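Local coordinates for peroxisomal membrane protein LPX1 (Saccharomyces cerevisiae, PDB 2Y6U) that hydrolyses acyl esters as a peroxisomal lipase that also has phospholipase A activity, at residues D29-T34 with R105-T110; G62-V67 with D237-K242; L90-V95 with R119-I124; H97-V102 with R254-Q259. One frame throughout, in Å; residues are numbered along the deposited sequence.

Contact 1. Residues D29-T34 with R105-T110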
# COMPACT_ATOMS: atom_id res chain seq x y z
N ASP A 29 -13.07 9.41 -13.84
CA ASP A 29 -13.44 7.99 -14.04
C ASP A 29 -12.98 7.16 -12.86
O ASP A 29 -11.97 7.48 -12.27
CB ASP A 29 -12.74 7.46 -15.25
CG ASP A 29 -13.34 8.05 -16.58
OD1 ASP A 29 -14.50 8.55 -16.63
OD2 ASP A 29 -12.59 8.02 -17.57
N ARG A 30 -13.68 6.08 -12.57
CA ARG A 30 -13.21 5.19 -11.49
C ARG A 30 -13.31 3.80 -12.07
O ARG A 30 -14.35 3.38 -12.58
CB ARG A 30 -14.08 5.27 -10.23
CG ARG A 30 -13.97 6.56 -9.50
CD ARG A 30 -12.57 6.80 -8.90
NE ARG A 30 -12.48 8.08 -8.17
CZ ARG A 30 -12.09 9.23 -8.67
NH1 ARG A 30 -11.76 9.36 -9.95
NH2 ARG A 30 -12.00 10.28 -7.87
N LEU A 31 -12.24 3.07 -11.96
CA LEU A 31 -12.20 1.70 -12.45
C LEU A 31 -12.74 0.71 -11.45
O LEU A 31 -12.84 0.95 -10.23
CB LEU A 31 -10.74 1.34 -12.85
CG LEU A 31 -10.08 2.26 -13.90
CD1 LEU A 31 -8.56 1.77 -14.08
CD2 LEU A 31 -10.90 2.30 -15.24
N GLU A 32 -13.12 -0.43 -12.00
CA GLU A 32 -13.61 -1.58 -11.23
C GLU A 32 -12.71 -2.76 -11.51
O GLU A 32 -12.04 -2.89 -12.58
CB GLU A 32 -15.04 -1.93 -11.66
CG GLU A 32 -16.03 -0.86 -11.15
CD GLU A 32 -17.42 -1.03 -11.66
OE1 GLU A 32 -17.63 -0.88 -12.85
OE2 GLU A 32 -18.31 -1.27 -10.85
N LEU A 33 -12.86 -3.72 -10.61
CA LEU A 33 -12.24 -5.04 -10.72
C LEU A 33 -13.25 -6.14 -10.60
O LEU A 33 -14.14 -6.01 -9.80
CB LEU A 33 -11.27 -5.22 -9.54
CG LEU A 33 -10.06 -4.27 -9.42
CD1 LEU A 33 -9.58 -4.13 -7.92
CD2 LEU A 33 -9.06 -4.84 -10.45
N THR A 34 -13.14 -7.15 -11.45
CA THR A 34 -13.98 -8.38 -11.34
C THR A 34 -13.06 -9.53 -11.04
O THR A 34 -11.95 -9.61 -11.62
CB THR A 34 -14.72 -8.69 -12.66
OG1 THR A 34 -15.60 -7.61 -12.93
CG2 THR A 34 -15.52 -9.99 -12.55
N ARG A 105 -14.88 -0.73 -19.90
CA ARG A 105 -14.96 -0.21 -21.27
C ARG A 105 -15.19 1.27 -21.30
O ARG A 105 -16.16 1.80 -20.74
CB ARG A 105 -16.02 -0.96 -22.12
CG ARG A 105 -15.60 -2.43 -22.32
CD ARG A 105 -14.60 -2.68 -23.51
NE ARG A 105 -14.85 -3.93 -24.29
CZ ARG A 105 -14.05 -5.02 -24.30
NH1 ARG A 105 -12.95 -5.10 -23.52
NH2 ARG A 105 -14.38 -6.07 -25.08
N GLY A 106 -14.32 1.98 -22.04
CA GLY A 106 -14.42 3.44 -22.19
C GLY A 106 -13.71 4.25 -21.07
O GLY A 106 -13.61 5.44 -21.21
N ARG A 107 -13.35 3.61 -19.96
CA ARG A 107 -12.70 4.28 -18.84
C ARG A 107 -11.20 4.20 -18.81
O ARG A 107 -10.57 5.01 -18.11
CB ARG A 107 -13.10 3.65 -17.51
CG ARG A 107 -14.59 3.66 -17.22
CD ARG A 107 -14.85 2.87 -15.90
NE ARG A 107 -16.31 2.77 -15.70
CZ ARG A 107 -16.88 1.79 -14.99
NH1 ARG A 107 -16.12 0.85 -14.40
NH2 ARG A 107 -18.20 1.74 -14.89
N LEU A 108 -10.63 3.23 -19.53
CA LEU A 108 -9.19 2.98 -19.45
C LEU A 108 -8.36 4.02 -20.24
O LEU A 108 -8.76 4.48 -21.25
CB LEU A 108 -8.88 1.59 -19.95
CG LEU A 108 -9.44 0.39 -19.17
CD1 LEU A 108 -9.28 -0.90 -20.04
CD2 LEU A 108 -8.88 0.35 -17.73
N GLY A 109 -7.28 4.49 -19.63
CA GLY A 109 -6.28 5.36 -20.31
C GLY A 109 -5.04 4.58 -20.77
O GLY A 109 -5.05 3.33 -20.93
N THR A 110 -3.99 5.32 -21.12
CA THR A 110 -2.78 4.73 -21.72
C THR A 110 -1.75 4.27 -20.66
O THR A 110 -0.84 3.51 -20.96
CB THR A 110 -2.13 5.69 -22.65
OG1 THR A 110 -1.82 6.88 -21.92
CG2 THR A 110 -3.15 6.02 -23.80
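Arg107 and Glu32 reach each other through two stretched side chains. In Arg107, CG stands anti to the carbonyl carbon (chi1 -59°) and the chain then runs fully extended to NE, while Glu32, with CG likewise beside its own backbone N, is extended as far as its carboxyl carbon. One carboxylate oxygen does the touching: Arg107 NH1 gives Glu32 OE1 a nearly straight bond of 2.8 Å (166° at the hydrogen), and NH2 adds a weak second one at 3.4 Å to the same OE1. OE1 lies in the guanidinium plane, but the carboxylate is turned 49° out of that plane and receives NH1 on its anti side. The other oxygen of Glu32, OE2, pairs with Arg103, and Asn104 OD1 takes a further bond from Arg107 NH1, so both ends of the bridge are held. On its way out the Arg107 stem passes the backbone, with CD 3.4 Å from Arg30 O, and slides by Leu31, whose CD2 comes to 3.4 Å from Arg107 CB. The same CD2 meets Leu108 CD2 at 3.8 Å, the two leucines crossing at about a right angle. An alanine at Arg107 would probably leave the Glu32 carboxylate leaning on Arg103 and open a gap beside Arg30 O. Asp29 OD1 forms a salt bridge with Arg363 of the second subunit. Here two core loops of an alpha/beta hydrolase, one leading into strand 35-40 and one between helices 98-103 and 114-125, meet at the dimer interface, next to the partner's C-terminal helix.

Contact 2. Residues G62-V67 with D237-K242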
# COMPACT_ATOMS: atom_id res chain seq x y z
N GLY A 62 -1.76 -9.78 -21.19
CA GLY A 62 -2.57 -10.22 -22.35
C GLY A 62 -3.41 -11.45 -22.14
O GLY A 62 -4.05 -11.93 -23.06
N MET A 63 -3.43 -11.99 -20.94
CA MET A 63 -4.24 -13.18 -20.64
C MET A 63 -5.38 -12.78 -19.74
O MET A 63 -5.90 -11.66 -19.85
CB MET A 63 -3.31 -14.29 -20.04
CG MET A 63 -2.19 -14.62 -20.96
SD MET A 63 -1.56 -16.27 -20.69
CE MET A 63 0.10 -16.12 -21.28
N SER A 64 -5.79 -13.65 -18.82
CA SER A 64 -6.90 -13.33 -17.89
C SER A 64 -6.87 -14.40 -16.83
O SER A 64 -6.14 -15.35 -16.94
CB SER A 64 -8.26 -13.38 -18.62
OG SER A 64 -8.61 -14.74 -18.97
N LYS A 65 -7.82 -14.32 -15.92
CA LYS A 65 -7.97 -15.25 -14.85
C LYS A 65 -8.33 -16.65 -15.34
O LYS A 65 -8.07 -17.61 -14.65
CB LYS A 65 -9.04 -14.73 -13.93
CG LYS A 65 -10.43 -14.78 -14.57
CD LYS A 65 -11.53 -14.17 -13.65
CE LYS A 65 -12.77 -14.01 -14.52
NZ LYS A 65 -13.98 -13.42 -13.82
N VAL A 66 -8.84 -16.77 -16.57
CA VAL A 66 -9.32 -18.04 -17.06
C VAL A 66 -8.19 -19.09 -17.21
O VAL A 66 -8.45 -20.32 -17.17
CB VAL A 66 -10.09 -17.92 -18.40
CG1 VAL A 66 -9.17 -17.87 -19.69
CG2 VAL A 66 -11.11 -19.07 -18.48
N VAL A 67 -6.96 -18.62 -17.37
CA VAL A 67 -5.82 -19.51 -17.60
C VAL A 67 -5.52 -20.39 -16.39
O VAL A 67 -4.84 -21.42 -16.51
CB VAL A 67 -4.53 -18.77 -18.01
CG1 VAL A 67 -4.80 -17.95 -19.33
CG2 VAL A 67 -3.94 -17.91 -16.86
N ASP A 237 -13.31 -19.60 -25.32
CA ASP A 237 -14.67 -19.40 -24.85
C ASP A 237 -14.80 -18.17 -23.95
O ASP A 237 -15.87 -17.49 -23.95
CB ASP A 237 -15.17 -20.67 -24.12
CG ASP A 237 -15.42 -21.86 -25.09
OD1 ASP A 237 -15.73 -21.59 -26.26
OD2 ASP A 237 -15.26 -23.05 -24.70
N PHE A 238 -13.77 -17.88 -23.18
CA PHE A 238 -13.84 -16.77 -22.19
C PHE A 238 -13.71 -15.40 -22.89
O PHE A 238 -14.38 -14.42 -22.55
CB PHE A 238 -12.77 -16.92 -21.17
CG PHE A 238 -12.61 -15.74 -20.24
CD1 PHE A 238 -13.38 -15.64 -19.10
CD2 PHE A 238 -11.67 -14.76 -20.49
CE1 PHE A 238 -13.24 -14.56 -18.26
CE2 PHE A 238 -11.52 -13.71 -19.69
CZ PHE A 238 -12.30 -13.59 -18.56
N GLU A 239 -12.85 -15.35 -23.90
CA GLU A 239 -12.56 -14.11 -24.62
C GLU A 239 -13.66 -13.71 -25.58
O GLU A 239 -13.74 -12.55 -25.97
CB GLU A 239 -11.20 -14.21 -25.38
CG GLU A 239 -9.92 -14.23 -24.53
CD GLU A 239 -9.68 -12.88 -23.77
OE1 GLU A 239 -10.24 -11.84 -24.26
OE2 GLU A 239 -8.85 -12.84 -22.79
N ARG A 240 -14.50 -14.66 -26.03
CA ARG A 240 -15.42 -14.36 -27.11
C ARG A 240 -16.50 -13.38 -26.64
O ARG A 240 -17.15 -13.65 -25.65
CB ARG A 240 -16.07 -15.67 -27.59
CG ARG A 240 -17.08 -15.52 -28.68
CD ARG A 240 -17.79 -16.87 -28.90
NE ARG A 240 -16.97 -17.87 -29.58
CZ ARG A 240 -16.48 -19.00 -29.04
NH1 ARG A 240 -16.69 -19.32 -27.77
NH2 ARG A 240 -15.76 -19.84 -29.79
N THR A 241 -16.61 -12.23 -27.31
CA THR A 241 -17.76 -11.32 -27.16
C THR A 241 -18.35 -10.96 -28.56
O THR A 241 -17.62 -10.87 -29.58
CB THR A 241 -17.46 -10.03 -26.32
OG1 THR A 241 -17.02 -8.96 -27.18
CG2 THR A 241 -16.45 -10.29 -25.18
N LYS A 242 -19.67 -10.80 -28.60
CA LYS A 242 -20.40 -10.69 -29.89
C LYS A 242 -21.35 -9.51 -29.94
O LYS A 242 -21.36 -8.72 -29.00
CB LYS A 242 -21.18 -12.01 -30.16
CG LYS A 242 -20.26 -13.26 -30.46
CD LYS A 242 -21.05 -14.50 -30.97
CE LYS A 242 -20.53 -15.11 -32.35
NZ LYS A 242 -19.28 -16.06 -32.31
O HOH W 1 -6.39 -13.23 -23.66
O HOH W 2 -8.24 -10.76 -21.17
O HOH W 3 -8.22 -15.11 -21.52
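Phe238 packs its ring against Val66 on the tight side of this contact. The CB of Val66 lies over one face, 4.1 Å from the ring centroid and 24° off the normal, a CH-pi contact shifted toward the rim near CG. Phe238 CG stands anti to its backbone N (chi1 171°), which sets CG on the side of the 62-67 loop. Ser64 approaches obliquely from the same side of the ring plane as Val66, its OG 3.2 Å from Phe238 CE2, and the Lys65 chain crosses at about a right angle, with Lys65 CE 3.8 Å from Phe238 CE1. Lys65 NZ itself goes on to Asp36 and Asp99. The same Ser64 OG accepts the backbone N of Val66 at 3.2 Å (157° at the hydrogen), an ST turn that fixes the hydroxyl beside the ring.

The loop follows strand 51-58, the place where alpha/beta hydrolases commonly carry part of the oxyanion hole, and Phe238 belongs to the insert between strands 164-168 and 286-292 that usually forms the cap of this fold.

Past Ser64 the packing gives way to water. Glu239 OE2 does not touch the loop directly and accepts hydrogen bonds from three waters instead. One, 2.6 Å from OE2, also donates to Gly62 O; a second, at 2.7 Å from OE2, donates to Met63 O; a third, at 2.7 Å from OE2, shares a hydrogen bond with Ser64 OG. The remaining oxygen, OE1, accepts Met257 N, and a glycerol lies about 4 Å from the Glu239 side chain.

Contact 3. Residues L90-V95 with R119-I124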
# COMPACT_ATOMS: atom_id res chain seq x y z
N LEU A 90 -8.54 -17.25 -5.21
CA LEU A 90 -8.98 -16.05 -5.93
C LEU A 90 -8.32 -15.96 -7.27
O LEU A 90 -7.08 -15.99 -7.37
CB LEU A 90 -8.60 -14.79 -5.16
CG LEU A 90 -8.91 -14.76 -3.67
CD1 LEU A 90 -8.50 -13.43 -2.98
CD2 LEU A 90 -10.44 -15.02 -3.40
N LEU A 91 -9.10 -15.79 -8.31
CA LEU A 91 -8.63 -15.62 -9.60
C LEU A 91 -9.02 -14.23 -10.10
O LEU A 91 -10.19 -13.88 -10.22
CB LEU A 91 -9.21 -16.67 -10.54
CG LEU A 91 -8.91 -18.15 -10.30
CD1 LEU A 91 -9.42 -18.97 -11.55
CD2 LEU A 91 -7.55 -18.44 -9.88
N ILE A 92 -8.03 -13.37 -10.24
CA ILE A 92 -8.27 -11.94 -10.44
C ILE A 92 -7.94 -11.48 -11.89
O ILE A 92 -6.92 -11.84 -12.45
CB ILE A 92 -7.39 -11.15 -9.44
CG1 ILE A 92 -7.81 -11.45 -8.02
CG2 ILE A 92 -7.44 -9.57 -9.70
CD1 ILE A 92 -6.77 -10.91 -6.92
N ASP A 93 -8.82 -10.64 -12.49
CA ASP A 93 -8.50 -9.97 -13.76
C ASP A 93 -8.08 -8.54 -13.47
O ASP A 93 -8.79 -7.74 -12.82
CB ASP A 93 -9.68 -9.87 -14.67
CG ASP A 93 -9.95 -11.14 -15.45
OD1 ASP A 93 -9.03 -11.88 -15.78
OD2 ASP A 93 -11.14 -11.35 -15.76
N GLN A 94 -6.90 -8.20 -13.93
CA GLN A 94 -6.41 -6.81 -13.81
C GLN A 94 -7.39 -5.89 -14.56
O GLN A 94 -8.13 -6.35 -15.45
CB GLN A 94 -5.05 -6.73 -14.46
CG GLN A 94 -3.95 -7.49 -13.70
CD GLN A 94 -3.75 -6.86 -12.33
OE1 GLN A 94 -3.40 -5.69 -12.19
NE2 GLN A 94 -3.95 -7.65 -11.30
N VAL A 95 -7.36 -4.58 -14.25
CA VAL A 95 -8.38 -3.63 -14.73
C VAL A 95 -8.54 -3.62 -16.23
O VAL A 95 -9.65 -3.39 -16.71
CB VAL A 95 -8.12 -2.16 -14.25
CG1 VAL A 95 -8.38 -1.98 -12.72
CG2 VAL A 95 -6.74 -1.67 -14.70
N ARG A 119 -1.62 -2.94 -6.08
CA ARG A 119 -2.56 -2.37 -5.15
C ARG A 119 -4.03 -2.94 -5.29
O ARG A 119 -4.75 -3.08 -4.27
CB ARG A 119 -2.56 -0.81 -5.14
CG ARG A 119 -1.27 -0.17 -4.59
CD ARG A 119 -1.22 1.35 -4.25
NE ARG A 119 -0.76 1.89 -5.51
CZ ARG A 119 0.46 2.19 -5.85
NH1 ARG A 119 1.45 2.12 -5.08
NH2 ARG A 119 0.68 2.47 -7.07
N ASP A 120 -4.45 -3.20 -6.50
CA ASP A 120 -5.77 -3.80 -6.75
C ASP A 120 -5.87 -5.21 -6.13
O ASP A 120 -6.86 -5.57 -5.48
CB ASP A 120 -6.00 -3.89 -8.26
CG ASP A 120 -6.15 -2.49 -8.90
OD1 ASP A 120 -6.49 -1.52 -8.18
OD2 ASP A 120 -5.87 -2.39 -10.12
N VAL A 121 -4.78 -5.98 -6.31
CA VAL A 121 -4.67 -7.30 -5.79
C VAL A 121 -4.80 -7.23 -4.31
O VAL A 121 -5.51 -8.04 -3.67
CB VAL A 121 -3.41 -8.00 -6.21
CG1 VAL A 121 -3.28 -9.39 -5.45
CG2 VAL A 121 -3.42 -8.29 -7.80
N LEU A 122 -4.06 -6.32 -3.67
CA LEU A 122 -4.11 -6.21 -2.23
C LEU A 122 -5.52 -5.83 -1.74
O LEU A 122 -5.97 -6.32 -0.70
CB LEU A 122 -3.10 -5.22 -1.71
CG LEU A 122 -1.62 -5.73 -1.87
CD1 LEU A 122 -0.68 -4.51 -1.46
CD2 LEU A 122 -1.35 -6.95 -1.01
N LYS A 123 -6.14 -4.89 -2.42
CA LYS A 123 -7.48 -4.44 -2.03
C LYS A 123 -8.44 -5.69 -1.99
O LYS A 123 -9.15 -5.88 -1.03
CB LYS A 123 -7.98 -3.36 -3.02
CG LYS A 123 -9.31 -2.73 -2.53
CD LYS A 123 -9.70 -1.60 -3.54
CE LYS A 123 -10.81 -0.62 -3.06
NZ LYS A 123 -12.01 -1.36 -3.25
N ILE A 124 -8.40 -6.49 -3.04
CA ILE A 124 -9.22 -7.72 -3.15
C ILE A 124 -8.87 -8.76 -2.06
O ILE A 124 -9.73 -9.24 -1.31
CB ILE A 124 -9.09 -8.33 -4.49
CG1 ILE A 124 -9.75 -7.45 -5.57
CG2 ILE A 124 -9.77 -9.79 -4.54
CD1 ILE A 124 -9.39 -7.88 -7.07
O HOH W 4 -5.38 -4.01 -12.28
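Gln94 and Asp120 supply the flat groups, an amide and a carboxylate, and one water ties them together. The amide points its nitrogen at a methyl, NE2 lying 3.6 Å from Val121 CG2, and its oxygen at the water, which donates to Gln94 OE1 at 2.6 Å. That water also donates to Asp120 OD2 at 2.7 Å and accepts the backbone N of Val95, so three bonds grip it. Gln94 is bent at chi2 (-63°), which folds CD back, and the amide comes to lie against helix 114-125. On the Asp120 side, OD2 also rests 3.6 Å from Val95 CG1 and pairs with Arg19, while OD1 is bound to Ser16.

The chain climbs strand 84-92 and returns down helix 114-125 before entering strand 137-144, a beta-alpha-beta crossover of the alpha/beta hydrolase core that passes over strand 51-58. The short segments run roughly antiparallel, 147° between their directions, with their axes 10.4 Å apart.

Purely apolar contacts fill the rest. Ile92 and Ile124 reach toward each other tip to tip, Ile92 CG2 lying 3.7 Å from Ile124 CD1, and Ile92 CD1 also touches Val121 CG1 at 4.1 Å. An alanine at Ile92 would probably open a gap under the helix, with Ile124 CD1 and Val121 CG1 losing their neighbours on the strand. Leu90 slides past Ile124 in the opposite direction, CD1 near CG2. Val56 of strand 51-58 and Tyr35 of strand 35-40 flank Ile92 within the sheet.

Contact 4. Residues H97-V102 with R254-Q259; sequences HGDSAV and RTKMEQ
The turn that leaves strand 84-92 and starts helix 98-103 of the hydrolase core meets here the strand end and following turn, residues 254-259, of the insert between strands 164-168 and 286-292. Lys256 and Met257 do most of the work on the insert side. Met257 lies beside His97, both side chains pointing the same way: its CE sits over one face of the imidazole, 3.8 Å from the ring centroid and 15° off the normal, a CH-pi contact displaced toward the rim. The sulfur approaches obliquely, SD being 3.3 Å from His97 CD2. A bend at chi2 (71°) turns SD toward the ring. The ring is held from elsewhere too, since His97 NE2 bonds with Gly62 N.

Lys256 is extended beyond CG and passes the side chains of Asp99 and Val102 at an oblique angle. Its CB packs on Gly98 O and its CG on Val102 CG2, the latter pair 3.6 Å apart. The chain ends in a short salt bridge, NZ to Asp99 OD1 at 2.6 Å, reaching the carboxylate on its syn side, a little out of plane. Asp99 OD2 has a second cation, Lys65, and the aspartate is probably kept charged between the two lysines. Farther along the helix, Ala101 CB rests 3.7 Å from Lys256 O.

Gly98 takes a positive phi at the turn into helix 98-103. A core turn under an insert at this point of the chain is the arrangement expected where a cap sits on the core of an alpha/beta hydrolase.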
# COMPACT_ATOMS: atom_id res chain seq x y z
N HIS A 97 -7.83 -6.23 -18.37
CA HIS A 97 -7.91 -7.61 -18.84
C HIS A 97 -9.30 -8.26 -18.56
O HIS A 97 -9.95 -7.91 -17.59
CB HIS A 97 -6.83 -8.48 -18.18
CG HIS A 97 -5.43 -8.15 -18.62
ND1 HIS A 97 -4.77 -7.01 -18.20
CD2 HIS A 97 -4.53 -8.86 -19.36
CE1 HIS A 97 -3.57 -6.97 -18.79
NE2 HIS A 97 -3.37 -8.12 -19.41
N GLY A 98 -9.69 -9.24 -19.36
CA GLY A 98 -10.78 -10.15 -18.98
C GLY A 98 -12.05 -9.39 -18.67
O GLY A 98 -12.43 -8.46 -19.40
N ASP A 99 -12.73 -9.81 -17.60
CA ASP A 99 -14.07 -9.29 -17.28
C ASP A 99 -13.91 -7.91 -16.71
O ASP A 99 -14.86 -7.10 -16.80
CB ASP A 99 -14.80 -10.24 -16.34
CG ASP A 99 -15.26 -11.52 -17.04
OD1 ASP A 99 -15.61 -11.50 -18.24
OD2 ASP A 99 -15.29 -12.57 -16.37
N SER A 100 -12.72 -7.61 -16.16
CA SER A 100 -12.51 -6.29 -15.63
C SER A 100 -12.47 -5.27 -16.76
O SER A 100 -13.13 -4.24 -16.68
CB SER A 100 -11.22 -6.20 -14.85
OG SER A 100 -11.33 -7.00 -13.66
N ALA A 101 -11.83 -5.67 -17.87
CA ALA A 101 -11.78 -4.81 -19.05
C ALA A 101 -13.14 -4.51 -19.59
O ALA A 101 -13.43 -3.41 -20.02
CB ALA A 101 -10.88 -5.43 -20.20
N VAL A 102 -14.00 -5.54 -19.63
CA VAL A 102 -15.36 -5.35 -20.07
C VAL A 102 -16.06 -4.32 -19.16
O VAL A 102 -16.72 -3.41 -19.67
CB VAL A 102 -16.11 -6.73 -20.16
CG1 VAL A 102 -17.64 -6.59 -20.51
CG2 VAL A 102 -15.36 -7.70 -21.22
N ARG A 254 -15.28 -9.86 -31.03
CA ARG A 254 -14.29 -8.97 -30.40
C ARG A 254 -13.84 -9.74 -29.17
O ARG A 254 -14.66 -10.48 -28.61
CB ARG A 254 -14.97 -7.65 -30.02
CG ARG A 254 -14.12 -6.60 -29.29
CD ARG A 254 -14.82 -5.18 -29.18
NE ARG A 254 -14.05 -4.26 -28.31
CZ ARG A 254 -14.33 -2.96 -28.11
NH1 ARG A 254 -15.39 -2.39 -28.71
NH2 ARG A 254 -13.56 -2.22 -27.31
N THR A 255 -12.57 -9.61 -28.76
CA THR A 255 -12.12 -10.25 -27.53
C THR A 255 -12.28 -9.30 -26.32
O THR A 255 -12.30 -8.08 -26.47
CB THR A 255 -10.62 -10.70 -27.65
OG1 THR A 255 -9.82 -9.59 -28.07
CG2 THR A 255 -10.46 -11.83 -28.73
N LYS A 256 -12.37 -9.87 -25.13
CA LYS A 256 -12.39 -9.08 -23.93
C LYS A 256 -11.07 -8.30 -23.85
O LYS A 256 -11.06 -7.10 -23.50
CB LYS A 256 -12.59 -9.99 -22.68
CG LYS A 256 -13.95 -10.69 -22.72
CD LYS A 256 -14.23 -11.41 -21.45
CE LYS A 256 -15.66 -11.99 -21.49
NZ LYS A 256 -15.64 -13.06 -20.37
N MET A 257 -9.96 -9.00 -24.07
CA MET A 257 -8.66 -8.35 -24.19
C MET A 257 -8.57 -7.40 -25.40
O MET A 257 -8.65 -7.86 -26.58
CB MET A 257 -7.56 -9.37 -24.29
CG MET A 257 -6.15 -8.80 -24.09
SD MET A 257 -5.96 -8.35 -22.29
CE MET A 257 -5.03 -6.79 -22.41
N GLU A 258 -8.47 -6.12 -25.13
CA GLU A 258 -8.34 -5.08 -26.17
C GLU A 258 -6.88 -5.07 -26.67
O GLU A 258 -5.94 -5.07 -25.88
CB GLU A 258 -8.72 -3.68 -25.59
CG GLU A 258 -10.21 -3.44 -25.21
CD GLU A 258 -10.36 -2.47 -24.07
OE1 GLU A 258 -10.14 -2.84 -22.86
OE2 GLU A 258 -10.58 -1.30 -24.37
N GLN A 259 -6.68 -5.03 -28.00
CA GLN A 259 -5.33 -5.04 -28.52
C GLN A 259 -4.51 -3.86 -27.98
O GLN A 259 -3.38 -4.04 -27.63
CB GLN A 259 -5.31 -4.93 -30.05
CG GLN A 259 -3.89 -4.97 -30.62
CD GLN A 259 -3.86 -5.22 -32.13
OE1 GLN A 259 -4.54 -4.56 -32.87
NE2 GLN A 259 -3.09 -6.20 -32.57
O HOH W 5 -11.97 -1.58 -21.56

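Contacts 2 and 4 are close neighbours, their centres about 7 Å apart, and both join the core to the insert between strands 164-168 and 286-292; the probable hydrogen bonds Glu239 OE1 to Met257 N and Gly62 N to His97 NE2 link them. Contact 3 feeds both from the core: Asp93 OD1 is 2.7 Å from Lys65 N, and Asp93 OD2 is 2.9 Å from Asp99 N. Contact 1, centred about 11 Å from the centre of contact 4, reaches it through Arg105 NH1, 2.8 Å from Lys256 O, and faces the second subunit. Met63, Gln94 and His97 lie near the probable nucleophile elbow around Ser145.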